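Long-range contacts in AvrL567-A (PDB 2OPC), which is an avirulence protein of the flax rust fungus, probably a secreted effector through which resistant flax plants recognise infection: residues C60-H65 and N72-L77; F105-N110 and D117-K122; T16-S21 and V32-D37. All coordinates share one frame; numbering follows the deposited sequence.

Contact 1: C60-H65 and N72-L77; sequences CVHIAH and NRARSL. With CO (cobalt (II) ion), chain B.
The guanidinium of Arg75 lies flat on one face of the His65 ring, centres 3.9 Å apart and planes 18° apart, at the loop end of the beta hairpin formed by strands 58-63 and 75-81. CD of the same arginine sits over that face too, toward the rim of the imidazole. The edge of the guanidinium is filled by backbone oxygens: NH1 donates to Arg73 O at 2.8 Å, nearly in the guanidinium plane, and Lys70 O and Pro69 O accept further bonds from NH1 and NH2. These carbonyls fix the rotation of the group while it stacks. Phe105 and His106 also meet the His65 ring. On the His62 ring, Ala74 CB approaches ND1 obliquely to 3.6 Å, and Cys60 SG lies at the edge, in the ring plane.

The strands are antiparallel. Ile63 and Arg75 form a hydrogen-bonded pair, with Ile63 N to Arg75 O at 2.8 Å and Arg75 N to Ile63 O at 2.9 Å; Leu77 N adds a bond to Val61 O. His62 and Ser76 make the adjoining non-hydrogen-bonded pair, and their side chains share the opposite face of the sheet from Ile63 and Arg75. Ile63 CG2 packs on Leu77 CG at 4.0 Å, while Val61 CG1 meets Leu77 CD1, and Phe46 and Pro44 of strand 44-48 pack against this apolar group. Ser76 OG approaches Cys60 SG but is hydrogen-bonded to Asn94. Cys60 SG stands anti to its backbone N (chi1 -169°), where it can share a metal with His62, two residues on: a third ligand atom comes from outside the two segments, and the cobalt ion is bound by Cys60 SG at 2.3 Å and His62 NE2 at 2.0 Å.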
loop_
_atom_site.group_PDB
_atom_site.type_symbol
_atom_site.label_atom_id
_atom_site.label_comp_id
_atom_site.label_asym_id
_atom_site.label_seq_id
_atom_site.Cartn_x
_atom_site.Cartn_y
_atom_site.Cartn_z
ATOM N N CYS A 60 1.140 -3.653 -9.553
ATOM C CA CYS A 60 1.110 -2.224 -9.304
ATOM C C CYS A 60 0.341 -1.972 -8.001
ATOM O O CYS A 60 -0.723 -2.585 -7.784
ATOM C CB CYS A 60 0.370 -1.624 -10.505
ATOM S SG CYS A 60 0.446 0.192 -10.628
ATOM N N VAL A 61 0.873 -1.062 -7.160
ATOM C CA VAL A 61 0.228 -0.747 -5.856
ATOM C C VAL A 61 -0.645 0.471 -6.071
ATOM O O VAL A 61 -0.118 1.575 -6.321
ATOM C CB VAL A 61 1.267 -0.485 -4.769
ATOM C CG1 VAL A 61 0.589 -0.238 -3.435
ATOM C CG2 VAL A 61 2.214 -1.658 -4.669
ATOM N N HIS A 62 -1.950 0.261 -6.030
ATOM C CA HIS A 62 -2.901 1.351 -6.210
ATOM C C HIS A 62 -3.260 1.934 -4.861
ATOM O O HIS A 62 -3.412 1.216 -3.863
ATOM C CB HIS A 62 -4.141 0.839 -6.967
ATOM C CG HIS A 62 -3.889 0.669 -8.439
ATOM N ND1 HIS A 62 -4.883 0.570 -9.390
ATOM C CD2 HIS A 62 -2.709 0.685 -9.113
ATOM C CE1 HIS A 62 -4.312 0.470 -10.585
ATOM N NE2 HIS A 62 -3.004 0.549 -10.442
ATOM N N ILE A 63 -3.409 3.259 -4.872
ATOM C CA ILE A 63 -3.775 4.011 -3.666
ATOM C C ILE A 63 -4.892 4.993 -4.032
ATOM O O ILE A 63 -4.843 5.630 -5.086
ATOM C CB ILE A 63 -2.543 4.759 -3.081
ATOM C CG1 ILE A 63 -2.892 5.453 -1.757
ATOM C CG2 ILE A 63 -1.936 5.739 -4.072
ATOM C CD1 ILE A 63 -1.677 5.737 -0.902
ATOM N N ALA A 64 -5.892 5.086 -3.155
ATOM C CA ALA A 64 -7.009 6.020 -3.379
ATOM C C ALA A 64 -6.625 7.416 -2.913
ATOM O O ALA A 64 -5.771 7.586 -2.034
ATOM C CB ALA A 64 -8.213 5.562 -2.633
ATOM N N HIS A 65 -7.290 8.410 -3.489
ATOM C CA HIS A 65 -7.237 9.781 -3.016
ATOM C C HIS A 65 -8.541 10.125 -2.284
ATOM O O HIS A 65 -9.629 9.713 -2.715
ATOM C CB HIS A 65 -7.020 10.748 -4.197
ATOM C CG HIS A 65 -5.604 10.764 -4.697
ATOM N ND1 HIS A 65 -5.081 11.804 -5.433
ATOM C CD2 HIS A 65 -4.595 9.872 -4.525
ATOM C CE1 HIS A 65 -3.814 11.533 -5.717
ATOM N NE2 HIS A 65 -3.495 10.380 -5.164
ATOM N N ASN A 72 -12.558 9.003 -7.969
ATOM C CA ASN A 72 -12.896 7.651 -8.364
ATOM C C ASN A 72 -11.744 6.880 -8.991
ATOM O O ASN A 72 -11.923 5.696 -9.313
ATOM C CB ASN A 72 -14.054 7.679 -9.373
ATOM C CG ASN A 72 -13.725 8.498 -10.628
ATOM O OD1 ASN A 72 -13.280 9.650 -10.534
ATOM N ND2 ASN A 72 -13.993 7.922 -11.812
ATOM N N ARG A 73 -10.603 7.539 -9.213
ATOM C CA ARG A 73 -9.475 6.904 -9.911
ATOM C C ARG A 73 -8.309 6.675 -8.988
ATOM O O ARG A 73 -7.854 7.572 -8.266
ATOM C CB ARG A 73 -8.977 7.766 -11.062
ATOM C CG ARG A 73 -10.016 8.090 -12.134
ATOM C CD ARG A 73 -10.806 6.867 -12.683
ATOM N NE ARG A 73 -9.963 5.727 -13.058
ATOM C CZ ARG A 73 -9.325 5.621 -14.227
ATOM N NH1 ARG A 73 -9.389 6.616 -15.118
ATOM N NH2 ARG A 73 -8.605 4.527 -14.483
ATOM N N ALA A 74 -7.759 5.481 -9.049
ATOM C CA ALA A 74 -6.582 5.135 -8.276
ATOM C C ALA A 74 -5.350 5.834 -8.821
ATOM O O ALA A 74 -5.242 6.061 -10.046
ATOM C CB ALA A 74 -6.367 3.621 -8.274
ATOM N N ARG A 75 -4.434 6.173 -7.918
ATOM C CA ARG A 75 -3.065 6.494 -8.287
ATOM C C ARG A 75 -2.180 5.287 -7.936
ATOM O O ARG A 75 -2.680 4.287 -7.421
ATOM C CB ARG A 75 -2.586 7.775 -7.578
ATOM C CG ARG A 75 -3.033 9.083 -8.292
ATOM C CD ARG A 75 -4.539 9.292 -8.313
ATOM N NE ARG A 75 -4.894 10.672 -8.659
ATOM C CZ ARG A 75 -6.139 11.130 -8.652
ATOM N NH1 ARG A 75 -7.145 10.325 -8.337
ATOM N NH2 ARG A 75 -6.377 12.403 -8.922
ATOM N N SER A 76 -0.900 5.365 -8.276
ATOM C CA SER A 76 0.002 4.249 -7.990
ATOM C C SER A 76 1.146 4.691 -7.117
ATOM O O SER A 76 1.691 5.803 -7.313
ATOM C CB SER A 76 0.569 3.707 -9.300
ATOM O OG SER A 76 1.562 2.702 -9.016
ATOM N N LEU A 77 1.499 3.832 -6.170
ATOM C CA LEU A 77 2.703 4.078 -5.368
ATOM C C LEU A 77 3.968 3.504 -6.025
ATOM O O LEU A 77 5.099 3.755 -5.587
ATOM C CB LEU A 77 2.563 3.494 -3.968
ATOM C CG LEU A 77 1.557 4.141 -3.033
ATOM C CD1 LEU A 77 1.542 3.387 -1.740
ATOM C CD2 LEU A 77 1.919 5.602 -2.723
HETATM CO CO CO B . -1.499 0.730 -11.752
HETATM O O HOH W 1 -8.984 7.696 -5.729
#

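Contact 2: F105-N110 and D117-K122; sequences FHLFEN and DYIKIK
Tyr118 holds CG between its own backbone N and carbonyl carbon (chi1 58°), which turns the phenol back beneath Phe108, while Phe108 keeps CG anti to the carbonyl carbon (chi1 -70°) and carries its ring out over Lys120. Phe108 CB therefore rests on one face of the Tyr118 ring, 3.4 Å from CZ. The two rings are nearly parallel, yet slid so far apart that they barely overlap. Lys120, extended beyond CG, crosses the Phe108 ring at about a right angle: its CE stands over the centre of the face, 3.6 Å from the ring centroid, and NZ makes an off-centre cation-pi contact at 4.3 Å.

A single antiparallel bridge underlies these side chains, tying the loop before strand 118-125 to the start of that strand. Phe108 N donates to Tyr118 O at 2.8 Å and Tyr118 N to Phe108 O at 2.9 Å. Toward His106 the backbones part, and a water accepts from Lys120 N and donates to His106 O; near Glu109 another links Tyr118 OH, from which it accepts, to Glu109 O. Leu107 CD2 packs against Ile119 CG2 at 3.9 Å on the side turned away from the Phe108 ring, and Leu107 O is held by Ser66 OG.

Glu109 and Asp117 lie side by side, pointing the same way, with OE1 of the first 4.6 Å from OD1 of the second. A third water donates to Asp117 OD1 at 2.6 Å and accepts from Asn110 N. The two carboxylates probably repel one another somewhat, which would tend to raise the affinity of one of them for a proton, whereas the bound water and its backbone N-H partner would offset part of the charge on Asp117.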
loop_
_atom_site.group_PDB
_atom_site.type_symbol
_atom_site.label_atom_id
_atom_site.label_comp_id
_atom_site.label_asym_id
_atom_site.label_seq_id
_atom_site.Cartn_x
_atom_site.Cartn_y
_atom_site.Cartn_z
ATOM N N PHE A 105 -3.849 14.099 0.944
ATOM C CA PHE A 105 -4.889 13.694 0.003
ATOM C C PHE A 105 -4.949 12.161 -0.159
ATOM O O PHE A 105 -5.771 11.674 -0.927
ATOM C CB PHE A 105 -4.719 14.379 -1.365
ATOM C CG PHE A 105 -3.347 14.219 -1.973
ATOM C CD1 PHE A 105 -2.434 15.275 -1.906
ATOM C CD2 PHE A 105 -2.955 13.023 -2.585
ATOM C CE1 PHE A 105 -1.154 15.150 -2.472
ATOM C CE2 PHE A 105 -1.685 12.887 -3.164
ATOM C CZ PHE A 105 -0.789 13.950 -3.120
ATOM N N HIS A 106 -4.125 11.425 0.593
ATOM C CA HIS A 106 -4.262 9.968 0.666
ATOM C C HIS A 106 -5.021 9.546 1.919
ATOM O O HIS A 106 -5.363 8.373 2.052
ATOM C CB HIS A 106 -2.897 9.307 0.812
ATOM C CG HIS A 106 -2.004 9.498 -0.359
ATOM N ND1 HIS A 106 -0.702 9.935 -0.252
ATOM C CD2 HIS A 106 -2.218 9.260 -1.673
ATOM C CE1 HIS A 106 -0.157 9.975 -1.458
ATOM N NE2 HIS A 106 -1.058 9.571 -2.341
ATOM N N LEU A 107 -5.258 10.482 2.846
ATOM C CA LEU A 107 -5.737 10.113 4.175
ATOM C C LEU A 107 -7.238 10.223 4.305
ATOM O O LEU A 107 -7.830 11.245 3.931
ATOM C CB LEU A 107 -5.094 11.015 5.249
ATOM C CG LEU A 107 -3.572 10.873 5.332
ATOM C CD1 LEU A 107 -2.999 11.982 6.210
ATOM C CD2 LEU A 107 -3.182 9.477 5.878
ATOM N N PHE A 108 -7.822 9.139 4.823
ATOM C CA PHE A 108 -9.277 9.065 5.099
ATOM C C PHE A 108 -9.442 9.080 6.601
ATOM O O PHE A 108 -8.666 8.456 7.329
ATOM C CB PHE A 108 -9.838 7.761 4.535
ATOM C CG PHE A 108 -9.877 7.727 3.032
ATOM C CD1 PHE A 108 -11.040 8.104 2.336
ATOM C CD2 PHE A 108 -8.736 7.347 2.304
ATOM C CE1 PHE A 108 -11.070 8.132 0.947
ATOM C CE2 PHE A 108 -8.750 7.357 0.906
ATOM C CZ PHE A 108 -9.923 7.727 0.217
ATOM N N GLU A 109 -10.455 9.787 7.083
ATOM C CA GLU A 109 -10.643 9.864 8.515
ATOM C C GLU A 109 -11.365 8.674 9.002
ATOM O O GLU A 109 -12.266 8.187 8.338
ATOM C CB GLU A 109 -11.370 11.156 8.921
ATOM C CG GLU A 109 -10.504 12.337 8.573
ATOM C CD GLU A 109 -10.994 13.567 9.254
ATOM O OE1 GLU A 109 -10.321 14.041 10.196
ATOM O OE2 GLU A 109 -12.096 14.050 8.877
ATOM N N ASN A 110 -10.991 8.226 10.202
ATOM C CA ASN A 110 -11.666 7.094 10.819
ATOM C C ASN A 110 -13.176 7.312 10.872
ATOM O O ASN A 110 -13.703 8.452 11.031
ATOM C CB ASN A 110 -11.088 6.826 12.212
ATOM C CG ASN A 110 -11.315 5.403 12.678
ATOM O OD1 ASN A 110 -12.441 5.015 12.993
ATOM N ND2 ASN A 110 -10.237 4.623 12.755
ATOM N N ASP A 117 -6.375 7.914 11.221
ATOM C CA ASP A 117 -6.737 7.900 9.798
ATOM C C ASP A 117 -6.239 6.602 9.154
ATOM O O ASP A 117 -5.479 5.867 9.753
ATOM C CB ASP A 117 -5.963 8.945 9.057
ATOM C CG ASP A 117 -6.274 10.292 9.430
ATOM O OD1 ASP A 117 -7.385 10.523 10.050
ATOM O OD2 ASP A 117 -5.377 11.153 9.060
ATOM N N TYR A 118 -6.656 6.375 7.905
ATOM C CA TYR A 118 -6.133 5.244 7.121
ATOM C C TYR A 118 -5.907 5.698 5.681
ATOM O O TYR A 118 -6.452 6.670 5.195
ATOM C CB TYR A 118 -7.082 4.025 7.165
ATOM C CG TYR A 118 -8.476 4.298 6.663
ATOM C CD1 TYR A 118 -8.835 3.992 5.354
ATOM C CD2 TYR A 118 -9.439 4.904 7.475
ATOM C CE1 TYR A 118 -10.102 4.244 4.876
ATOM C CE2 TYR A 118 -10.735 5.152 6.992
ATOM C CZ TYR A 118 -11.064 4.827 5.695
ATOM O OH TYR A 118 -12.344 5.097 5.196
ATOM N N ILE A 119 -5.067 4.906 4.989
ATOM C CA ILE A 119 -4.985 4.977 3.522
ATOM C C ILE A 119 -5.666 3.716 2.979
ATOM O O ILE A 119 -5.928 2.750 3.679
ATOM C CB ILE A 119 -3.518 5.083 2.996
ATOM C CG1 ILE A 119 -2.688 3.805 3.274
ATOM C CG2 ILE A 119 -2.849 6.325 3.605
ATOM C CD1 ILE A 119 -1.286 3.891 2.677
ATOM N N LYS A 120 -6.024 3.814 1.696
ATOM C CA LYS A 120 -6.638 2.666 0.965
ATOM C C LYS A 120 -5.683 2.207 -0.109
ATOM O O LYS A 120 -5.398 2.970 -1.036
ATOM C CB LYS A 120 -7.942 3.100 0.301
ATOM C CG LYS A 120 -9.062 3.501 1.257
ATOM C CD LYS A 120 -10.336 3.906 0.424
ATOM C CE LYS A 120 -11.409 4.464 1.279
ATOM N NZ LYS A 120 -12.603 4.663 0.426
ATOM N N ILE A 121 -5.245 0.943 0.001
ATOM C CA ILE A 121 -4.256 0.386 -0.965
ATOM C C ILE A 121 -4.706 -0.983 -1.435
ATOM O O ILE A 121 -5.461 -1.693 -0.774
ATOM C CB ILE A 121 -2.817 0.325 -0.386
ATOM C CG1 ILE A 121 -2.815 -0.399 0.969
ATOM C CG2 ILE A 121 -2.264 1.751 -0.299
ATOM C CD1 ILE A 121 -1.382 -0.573 1.599
ATOM N N LYS A 122 -4.250 -1.333 -2.647
ATOM C CA LYS A 122 -4.528 -2.671 -3.182
ATOM C C LYS A 122 -3.512 -2.964 -4.293
ATOM O O LYS A 122 -2.820 -2.073 -4.777
ATOM C CB LYS A 122 -5.955 -2.742 -3.751
ATOM C CG LYS A 122 -6.168 -1.833 -4.965
ATOM C CD LYS A 122 -7.645 -1.884 -5.422
ATOM C CE LYS A 122 -7.862 -0.950 -6.578
ATOM N NZ LYS A 122 -9.236 -1.173 -7.128
HETATM O O HOH W 2 -5.431 6.247 0.351
HETATM O O HOH W 3 -13.867 6.618 6.732
HETATM O O HOH W 4 -9.009 9.719 11.970
#

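Contact 3: T16-S21 and V32-D37; sequences TRFYRS and VKVKWD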
loop_
_atom_site.group_PDB
_atom_site.type_symbol
_atom_site.label_atom_id
_atom_site.label_comp_id
_atom_site.label_asym_id
_atom_site.label_seq_id
_atom_site.Cartn_x
_atom_site.Cartn_y
_atom_site.Cartn_z
ATOM N N THR A 16 -7.791 -2.283 0.660
ATOM C CA THR A 16 -7.556 -2.606 2.056
ATOM C C THR A 16 -7.263 -1.311 2.821
ATOM O O THR A 16 -6.474 -0.486 2.354
ATOM C CB THR A 16 -6.344 -3.549 2.165
ATOM O OG1 THR A 16 -6.638 -4.775 1.465
ATOM C CG2 THR A 16 -5.973 -3.870 3.608
ATOM N N ARG A 17 -7.918 -1.121 3.962
ATOM C CA ARG A 17 -7.545 -0.004 4.840
ATOM C C ARG A 17 -6.245 -0.289 5.581
ATOM O O ARG A 17 -6.075 -1.357 6.195
ATOM C CB ARG A 17 -8.650 0.256 5.850
ATOM C CG ARG A 17 -9.952 0.642 5.182
ATOM C CD ARG A 17 -10.933 1.096 6.281
ATOM N NE ARG A 17 -12.209 1.560 5.759
ATOM C CZ ARG A 17 -13.162 2.103 6.518
ATOM N NH1 ARG A 17 -12.947 2.255 7.820
ATOM N NH2 ARG A 17 -14.295 2.508 5.968
ATOM N N PHE A 18 -5.324 0.658 5.510
ATOM C CA PHE A 18 -4.059 0.529 6.244
ATOM C C PHE A 18 -3.970 1.759 7.146
ATOM O O PHE A 18 -3.823 2.889 6.675
ATOM C CB PHE A 18 -2.902 0.435 5.231
ATOM C CG PHE A 18 -1.522 0.284 5.852
ATOM C CD1 PHE A 18 -1.325 -0.601 6.895
ATOM C CD2 PHE A 18 -0.443 1.032 5.372
ATOM C CE1 PHE A 18 -0.057 -0.772 7.435
ATOM C CE2 PHE A 18 0.856 0.868 5.942
ATOM C CZ PHE A 18 0.994 -0.045 6.978
ATOM N N TYR A 19 -4.100 1.490 8.453
ATOM C CA TYR A 19 -4.230 2.560 9.433
ATOM C C TYR A 19 -2.918 3.255 9.806
ATOM O O TYR A 19 -1.882 2.623 9.840
ATOM C CB TYR A 19 -4.957 2.028 10.682
ATOM C CG TYR A 19 -6.444 1.948 10.448
ATOM C CD1 TYR A 19 -7.258 3.047 10.692
ATOM C CD2 TYR A 19 -7.024 0.806 9.906
ATOM C CE1 TYR A 19 -8.646 3.004 10.442
ATOM C CE2 TYR A 19 -8.422 0.741 9.662
ATOM C CZ TYR A 19 -9.201 1.851 9.916
ATOM O OH TYR A 19 -10.564 1.815 9.686
ATOM N N ARG A 20 -2.966 4.565 10.071
ATOM C CA ARG A 20 -1.802 5.361 10.468
ATOM C C ARG A 20 -1.557 5.207 11.955
ATOM O O ARG A 20 -1.527 6.154 12.712
ATOM C CB ARG A 20 -2.025 6.802 10.109
ATOM C CG ARG A 20 -2.141 7.014 8.596
ATOM C CD ARG A 20 -0.868 7.627 8.143
ATOM N NE ARG A 20 -0.748 9.031 8.522
ATOM C CZ ARG A 20 0.202 9.856 8.078
ATOM N NH1 ARG A 20 1.118 9.307 7.226
ATOM N NH2 ARG A 20 0.238 11.190 8.476
ATOM N N SER A 21 -1.356 3.944 12.324
ATOM C CA SER A 21 -0.784 3.566 13.631
ATOM C C SER A 21 0.553 2.924 13.293
ATOM O O SER A 21 0.605 2.091 12.403
ATOM C CB SER A 21 -1.673 2.500 14.250
ATOM O OG SER A 21 -0.995 1.821 15.290
ATOM N N VAL A 32 1.153 -9.972 -0.507
ATOM C CA VAL A 32 2.157 -9.040 -0.042
ATOM C C VAL A 32 1.751 -8.514 1.314
ATOM O O VAL A 32 0.620 -8.034 1.473
ATOM C CB VAL A 32 2.265 -7.870 -1.062
ATOM C CG1 VAL A 32 3.241 -6.795 -0.607
ATOM C CG2 VAL A 32 2.715 -8.383 -2.424
ATOM N N LYS A 33 2.642 -8.627 2.289
ATOM C CA LYS A 33 2.389 -7.976 3.586
ATOM C C LYS A 33 2.969 -6.588 3.541
ATOM O O LYS A 33 3.888 -6.255 2.745
ATOM C CB LYS A 33 2.901 -8.739 4.806
ATOM C CG LYS A 33 4.291 -9.087 4.755
ATOM C CD LYS A 33 4.663 -9.926 6.020
ATOM C CE LYS A 33 6.120 -10.252 6.014
ATOM N NZ LYS A 33 6.597 -10.726 7.323
ATOM N N VAL A 34 2.369 -5.733 4.387
ATOM C CA VAL A 34 2.650 -4.297 4.404
ATOM C C VAL A 34 2.898 -3.827 5.825
ATOM O O VAL A 34 2.149 -4.230 6.726
ATOM C CB VAL A 34 1.467 -3.477 3.804
ATOM C CG1 VAL A 34 1.873 -2.022 3.536
ATOM C CG2 VAL A 34 0.959 -4.113 2.522
ATOM N N LYS A 35 3.897 -2.969 6.026
ATOM C CA LYS A 35 4.088 -2.322 7.338
ATOM C C LYS A 35 4.515 -0.881 7.066
ATOM O O LYS A 35 4.741 -0.510 5.913
ATOM C CB LYS A 35 5.165 -3.049 8.188
ATOM C CG LYS A 35 6.583 -2.870 7.640
ATOM C CD LYS A 35 7.605 -3.466 8.589
ATOM C CE LYS A 35 9.017 -3.203 8.062
ATOM N NZ LYS A 35 10.048 -3.673 9.062
ATOM N N TRP A 36 4.639 -0.077 8.119
ATOM C CA TRP A 36 5.154 1.267 7.944
ATOM C C TRP A 36 6.659 1.307 8.003
ATOM O O TRP A 36 7.293 0.516 8.697
ATOM C CB TRP A 36 4.580 2.214 9.022
ATOM C CG TRP A 36 3.139 2.524 8.835
ATOM C CD1 TRP A 36 2.080 2.132 9.625
ATOM C CD2 TRP A 36 2.600 3.357 7.820
ATOM N NE1 TRP A 36 0.900 2.627 9.134
ATOM C CE2 TRP A 36 1.192 3.403 8.029
ATOM C CE3 TRP A 36 3.166 4.062 6.736
ATOM C CZ2 TRP A 36 0.345 4.160 7.207
ATOM C CZ3 TRP A 36 2.321 4.799 5.909
ATOM C CH2 TRP A 36 0.918 4.831 6.146
ATOM N N ASP A 37 7.237 2.319 7.346
ATOM C CA ASP A 37 8.685 2.457 7.328
ATOM C C ASP A 37 9.258 2.737 8.682
ATOM O O ASP A 37 10.307 2.168 9.048
ATOM C CB ASP A 37 9.125 3.484 6.260
ATOM C CG ASP A 37 8.502 4.885 6.452
ATOM O OD1 ASP A 37 7.448 5.063 7.086
ATOM O OD2 ASP A 37 9.112 5.852 5.943
#
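Val34 places CG1 over one face of the Phe18 ring, off-centre toward the rim, with 3.9 Å between Val34 CG1 and Phe18 CE2. At Lys35 it is the backbone that touches: its carbonyl carbon lies 3.6 Å from Phe18 CZ, at the ring edge, and the N of Trp36 is also in the plane of that ring. Trp36 then brings its indole over the opposite face, so the phenyl is gripped between a methyl and an aromatic ring.

This sandwiching of a side chain joins the two layers of the beta sandwich. Strand 16-19 is an edge of the four-stranded sheet and strand 32-36 is the middle strand of the three-stranded one; their axes pass 8.9 Å apart at 27°, the separation of facing sheets and not of paired strands. Phe18 points across the gap, and with CG anti to the backbone N (chi1 -179°) its ring reaches Val34 and Trp36; Val26, Ile119 and Ile121 pack around it.

Phe18 and the five-membered ring of Trp36 form an offset stack, centroids 4.2 Å apart and planes at 19°, with Phe18 CE2 only 3.3 Å from Trp36 CE2. Along its edge the indole is pinned by a hydrogen bond from NE1 to Tyr19 O of 2.9 Å, the oxygen lying in the ring plane. That oxygen also accepts a weak bond from Ser21 N, across the inverse gamma turn centred on Arg20. Arg20 CD lies by the six-membered ring, 3.8 Å from Trp36 CZ2, whereas Ser21 O approaches CD1 of the five-membered ring at 3.1 Å.

In the fold
From the N terminus, contact 3 comes first: after strand 16-19 the chain makes strand 25-28 and returns as strand 32-36, closing a loop between the two sheets. Contact 1 follows with the 58-63/75-81 hairpin, and contact 2 then closes the loop leading into strand 118-125. The three lie in series; none nests within or crosses another. Strand 118-125 joins them laterally, since it runs between strands 16-19 and 58-63 of the four-stranded sheet: Ile119 and Ile121 bond to Phe18 and Thr16, and Lys120 and Lys122 to Ala64 and His62. Contact 1 and contact 3 do not touch, while contact 2 touches both.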